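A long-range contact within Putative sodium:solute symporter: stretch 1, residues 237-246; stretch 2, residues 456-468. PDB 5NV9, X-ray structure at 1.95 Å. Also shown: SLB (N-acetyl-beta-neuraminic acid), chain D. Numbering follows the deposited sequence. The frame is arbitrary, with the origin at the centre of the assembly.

Stretch 1, residues 237-246: PVLMIGFLFA
Stretch 2 456-468: LNFFFYGVIGSMS

Two helices far apart in sequence can pack closely where one presents a glycine and each lends the other an aromatic knob, and this pair from a putative sodium:solute symporter is a clear example. Stretch 1 is helical throughout, with phi/psi near -63/-42 and i to i+4 hydrogen bonds such as Gly-242 N to Val-238 O (2.8 Å). Its axis comes within 7.9 Å of the helix of stretch 2, and their N-to-C directions diverge by 53°. The register is set by Gly-242 opposite Phe-459, CA to CA 4.4 Å, and by Phe-245 opposite Val-463, CA to CA 5.8 Å. No direct hydrogen bond joins the stretches; 558 Å² of surface, both sides summed, is buried mainly by apolar packing.

Stretch 2 opens in extended form, Leu-456 at -55/139 and Asn-457 at -57/145. Asn-457, chi1 t and chi2 -80°, caps the coming helix: its OD1 accepts from Phe-459 N at 2.9 Å. The same OD1 lies 3.8 Å from Val-238 CG1. Phe-458 (-58/-27, chi1 p) turns its CA-to-CB bond away and makes no contact.

Phe-459 (-60/-21, chi1 m, chi2 -63°) is the first knob, seated among Val-238, Leu-239, Gly-242 and Phe-243. Its CB meets Val-238 CG1 at 3.7 Å, the valine being t. Leu-239, p at both chi angles, covers one ring face, with CA 4.0 Å from the ring centroid and only 7° off the normal. The edge of the Phe-459 ring points into a face of Phe-243 (chi1 m, chi2 -49°), centroids 4.9 Å apart and planes at 68°; over the opposite face of Phe-243 lies C11 of the bound N-acetyl-beta-neuraminic acid. Gly-242 makes this fit possible: an ideal CB there would stand 2.3 Å from Phe-459 CD1, a clash. Without one, Gly-242 CA comes within 3.5 Å of Phe-459 O in a CA-H...O contact.

Phe-460 (-81/-19, chi1 m, chi2 -59°) starts away from stretch 1, yet its ring end returns, CZ reaching Val-238 CG2 at 4.0 Å. Tyr-461 is out of reach. From Tyr-461 the backbone settles near -64/-46, except that Met-467 has psi -24°.

The second knob comes from stretch 1. Phe-245 (chi1 m, chi2 74°) sits among Gly-462, Val-463, Ser-466 and Met-467, its CB 4.3 Å from Gly-462 C. Val-463, t, wedges between Ile-241 and Phe-245: CG1 stands over the Phe-245 ring face, 4.0 Å from its centroid, and CG2 touches both Phe-245 CD1 (3.9 Å) and Ile-241 CG2 (3.8 Å). Ile-464 faces away, and Gly-465 is out of reach.

One turn beyond Gly-462, Ser-466 (chi1 m) brings CB to 3.6 Å from Phe-245 CD2, at the ring edge. A water bridges the helices, donating to Phe-245 O at 3.2 Å and hydrogen-bonding with Ser-466 OG at 3.2 Å. Met-467, a selenomethionine with all three chi angles m, sets CG 3.9 Å from Phe-245 CE2. Ser-468 turns inward to its own helix, OG donating to Ile-464 O at 2.8 Å.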

# COMPACT_ATOMS: atom_id res chain seq x y z
N PRO A 237 12.91 13.63 13.07
CA PRO A 237 12.31 12.88 14.20
C PRO A 237 10.82 12.55 14.04
O PRO A 237 10.41 11.40 14.30
CB PRO A 237 12.51 13.83 15.39
CG PRO A 237 13.67 14.68 15.00
CD PRO A 237 13.58 14.87 13.52
N VAL A 238 10.02 13.51 13.58
CA VAL A 238 8.55 13.27 13.35
C VAL A 238 8.24 12.17 12.33
O VAL A 238 7.47 11.23 12.57
CB VAL A 238 7.86 14.59 12.99
CG1 VAL A 238 6.38 14.37 12.71
CG2 VAL A 238 8.07 15.58 14.14
N LEU A 239 8.88 12.26 11.16
CA LEU A 239 8.70 11.24 10.15
C LEU A 239 9.32 9.87 10.55
O LEU A 239 8.79 8.85 10.16
CB LEU A 239 9.18 11.72 8.77
CG LEU A 239 10.65 11.97 8.62
CD1 LEU A 239 11.33 10.64 8.37
CD2 LEU A 239 10.97 12.92 7.47
N MSE A 240 10.38 9.83 11.36
CA MSE A 240 10.90 8.58 11.88
C MSE A 240 9.90 7.88 12.79
O MSE A 240 9.62 6.71 12.59
CB MSE A 240 12.22 8.75 12.62
CG MSE A 240 13.31 8.87 11.58
SE MSE A 240 15.06 9.27 12.43
CE MSE A 240 15.52 7.36 12.60
N ILE A 241 9.35 8.58 13.79
CA ILE A 241 8.33 7.97 14.63
C ILE A 241 7.06 7.67 13.83
O ILE A 241 6.51 6.57 13.93
CB ILE A 241 7.93 8.82 15.85
CG1 ILE A 241 9.15 9.37 16.55
CG2 ILE A 241 7.19 7.95 16.86
CD1 ILE A 241 8.82 10.65 17.29
N GLY A 242 6.66 8.62 12.98
CA GLY A 242 5.50 8.43 12.10
C GLY A 242 5.64 7.23 11.16
O GLY A 242 4.74 6.37 11.08
N PHE A 243 6.77 7.13 10.44
CA PHE A 243 6.96 5.98 9.55
C PHE A 243 7.14 4.64 10.28
O PHE A 243 6.67 3.59 9.76
CB PHE A 243 8.09 6.18 8.53
CG PHE A 243 7.68 6.98 7.33
CD1 PHE A 243 6.53 6.68 6.65
CD2 PHE A 243 8.40 8.08 6.93
CE1 PHE A 243 6.11 7.43 5.54
CE2 PHE A 243 7.99 8.83 5.84
CZ PHE A 243 6.85 8.51 5.13
N LEU A 244 7.80 4.66 11.45
CA LEU A 244 7.87 3.46 12.24
C LEU A 244 6.47 2.90 12.48
O LEU A 244 6.21 1.75 12.20
CB LEU A 244 8.57 3.71 13.54
CG LEU A 244 8.65 2.52 14.50
CD1 LEU A 244 9.43 1.43 13.82
CD2 LEU A 244 9.35 3.02 15.75
N PHE A 245 5.55 3.73 12.96
CA PHE A 245 4.22 3.25 13.23
C PHE A 245 3.43 2.91 11.97
O PHE A 245 2.65 1.97 11.99
CB PHE A 245 3.48 4.17 14.22
CG PHE A 245 3.96 3.98 15.63
CD1 PHE A 245 5.18 4.47 16.00
CD2 PHE A 245 3.22 3.23 16.54
CE1 PHE A 245 5.69 4.24 17.28
CE2 PHE A 245 3.70 3.01 17.81
CZ PHE A 245 4.94 3.53 18.19
N ALA A 246 3.63 3.65 10.87
CA ALA A 246 2.91 3.35 9.65
C ALA A 246 3.37 2.02 9.09
O ALA A 246 2.55 1.29 8.49
CB ALA A 246 3.10 4.45 8.60
N LEU A 456 -1.46 19.15 15.40
CA LEU A 456 -0.46 18.11 15.34
C LEU A 456 -0.27 17.67 13.90
O LEU A 456 -1.23 17.52 13.17
CB LEU A 456 -0.88 16.90 16.14
CG LEU A 456 -0.78 17.07 17.63
CD1 LEU A 456 -1.51 15.87 18.19
CD2 LEU A 456 0.69 17.13 18.04
N ASN A 457 0.97 17.45 13.54
CA ASN A 457 1.36 16.89 12.27
C ASN A 457 0.67 15.52 12.05
O ASN A 457 0.45 14.75 12.98
CB ASN A 457 2.92 16.80 12.24
CG ASN A 457 3.42 16.34 10.86
OD1 ASN A 457 3.40 15.14 10.55
ND2 ASN A 457 3.73 17.30 10.00
N PHE A 458 0.31 15.21 10.82
CA PHE A 458 -0.37 13.92 10.52
C PHE A 458 0.43 12.69 10.91
O PHE A 458 -0.15 11.63 11.16
CB PHE A 458 -0.77 13.84 9.03
CG PHE A 458 0.40 13.70 8.11
CD1 PHE A 458 1.07 14.84 7.63
CD2 PHE A 458 0.84 12.47 7.71
CE1 PHE A 458 2.16 14.73 6.79
CE2 PHE A 458 1.93 12.35 6.86
CZ PHE A 458 2.60 13.48 6.41
N PHE A 459 1.75 12.79 10.95
CA PHE A 459 2.58 11.67 11.39
C PHE A 459 2.30 11.20 12.81
O PHE A 459 2.63 10.05 13.16
CB PHE A 459 4.09 11.94 11.23
CG PHE A 459 4.60 11.72 9.83
CD1 PHE A 459 4.55 10.47 9.23
CD2 PHE A 459 5.11 12.81 9.09
CE1 PHE A 459 5.05 10.27 7.93
CE2 PHE A 459 5.62 12.62 7.82
CZ PHE A 459 5.57 11.35 7.23
N PHE A 460 1.70 12.05 13.62
CA PHE A 460 1.37 11.69 14.98
C PHE A 460 0.10 10.86 15.14
O PHE A 460 -0.10 10.29 16.19
CB PHE A 460 1.28 12.94 15.81
CG PHE A 460 2.63 13.52 16.14
CD1 PHE A 460 3.54 12.79 16.84
CD2 PHE A 460 2.99 14.81 15.72
CE1 PHE A 460 4.82 13.30 17.14
CE2 PHE A 460 4.23 15.32 16.04
CZ PHE A 460 5.15 14.57 16.75
N TYR A 461 -0.79 10.86 14.14
CA TYR A 461 -2.06 10.20 14.24
C TYR A 461 -1.90 8.71 14.51
O TYR A 461 -2.60 8.17 15.37
CB TYR A 461 -2.96 10.40 13.02
CG TYR A 461 -3.28 11.84 12.62
CD1 TYR A 461 -3.13 12.89 13.49
CD2 TYR A 461 -3.75 12.11 11.37
CE1 TYR A 461 -3.43 14.18 13.11
CE2 TYR A 461 -4.01 13.41 10.97
CZ TYR A 461 -3.85 14.42 11.86
OH TYR A 461 -4.10 15.68 11.50
N GLY A 462 -0.98 8.06 13.80
CA GLY A 462 -0.75 6.61 13.93
C GLY A 462 -0.17 6.22 15.28
O GLY A 462 -0.61 5.25 15.89
N VAL A 463 0.81 7.00 15.74
CA VAL A 463 1.54 6.76 16.99
C VAL A 463 0.54 6.87 18.18
O VAL A 463 0.49 6.03 19.08
CB VAL A 463 2.67 7.83 17.19
CG1 VAL A 463 3.56 7.42 18.36
CG2 VAL A 463 3.52 8.00 15.94
N ILE A 464 -0.28 7.92 18.14
CA ILE A 464 -1.27 8.24 19.17
C ILE A 464 -2.28 7.11 19.22
O ILE A 464 -2.60 6.61 20.28
CB ILE A 464 -1.96 9.61 18.90
CG1 ILE A 464 -1.04 10.77 19.40
CG2 ILE A 464 -3.33 9.71 19.57
CD1 ILE A 464 -1.35 12.15 18.88
N GLY A 465 -2.80 6.76 18.05
CA GLY A 465 -3.77 5.70 17.95
C GLY A 465 -3.21 4.39 18.49
O GLY A 465 -3.84 3.74 19.32
N SER A 466 -2.03 4.02 18.03
CA SER A 466 -1.39 2.79 18.47
C SER A 466 -1.10 2.78 19.95
O SER A 466 -1.50 1.85 20.65
CB SER A 466 -0.09 2.53 17.69
OG SER A 466 -0.42 2.03 16.40
N MSE A 467 -0.38 3.79 20.41
CA MSE A 467 0.10 3.80 21.81
C MSE A 467 -1.05 3.96 22.82
O MSE A 467 -0.92 3.55 23.96
CB MSE A 467 1.20 4.82 22.00
CG MSE A 467 2.48 4.43 21.27
SE MSE A 467 3.08 2.59 21.71
CE MSE A 467 3.09 2.81 23.67
N SER A 468 -2.18 4.55 22.40
CA SER A 468 -3.36 4.67 23.23
C SER A 468 -3.97 3.28 23.55
O SER A 468 -4.41 3.00 24.67
CB SER A 468 -4.44 5.51 22.54
OG SER A 468 -4.21 6.91 22.58
C1 SLB D . 2.29 3.71 -1.58
C2 SLB D . 2.91 3.52 -0.22
C3 SLB D . 2.81 4.82 0.55
C4 SLB D . 3.61 4.80 1.87
C5 SLB D . 5.05 4.50 1.47
C6 SLB D . 5.12 3.16 0.70
C7 SLB D . 6.52 2.77 0.22
C8 SLB D . 6.51 1.47 -0.55
C9 SLB D . 7.92 0.99 -0.87
C10 SLB D . 6.98 5.24 2.83
C11 SLB D . 7.92 4.78 3.91
N5 SLB D . 5.92 4.43 2.65
O1A SLB D . 3.06 4.03 -2.55
O1B SLB D . 1.01 3.58 -1.68
O2 SLB D . 2.24 2.46 0.52
O4 SLB D . 3.54 6.09 2.56
O6 SLB D . 4.30 3.23 -0.47
O7 SLB D . 7.06 3.75 -0.67
O8 SLB D . 5.82 0.47 0.20
O9 SLB D . 8.68 0.65 0.32
O10 SLB D . 7.19 6.24 2.13
O HOH W 1 -0.02 3.01 13.43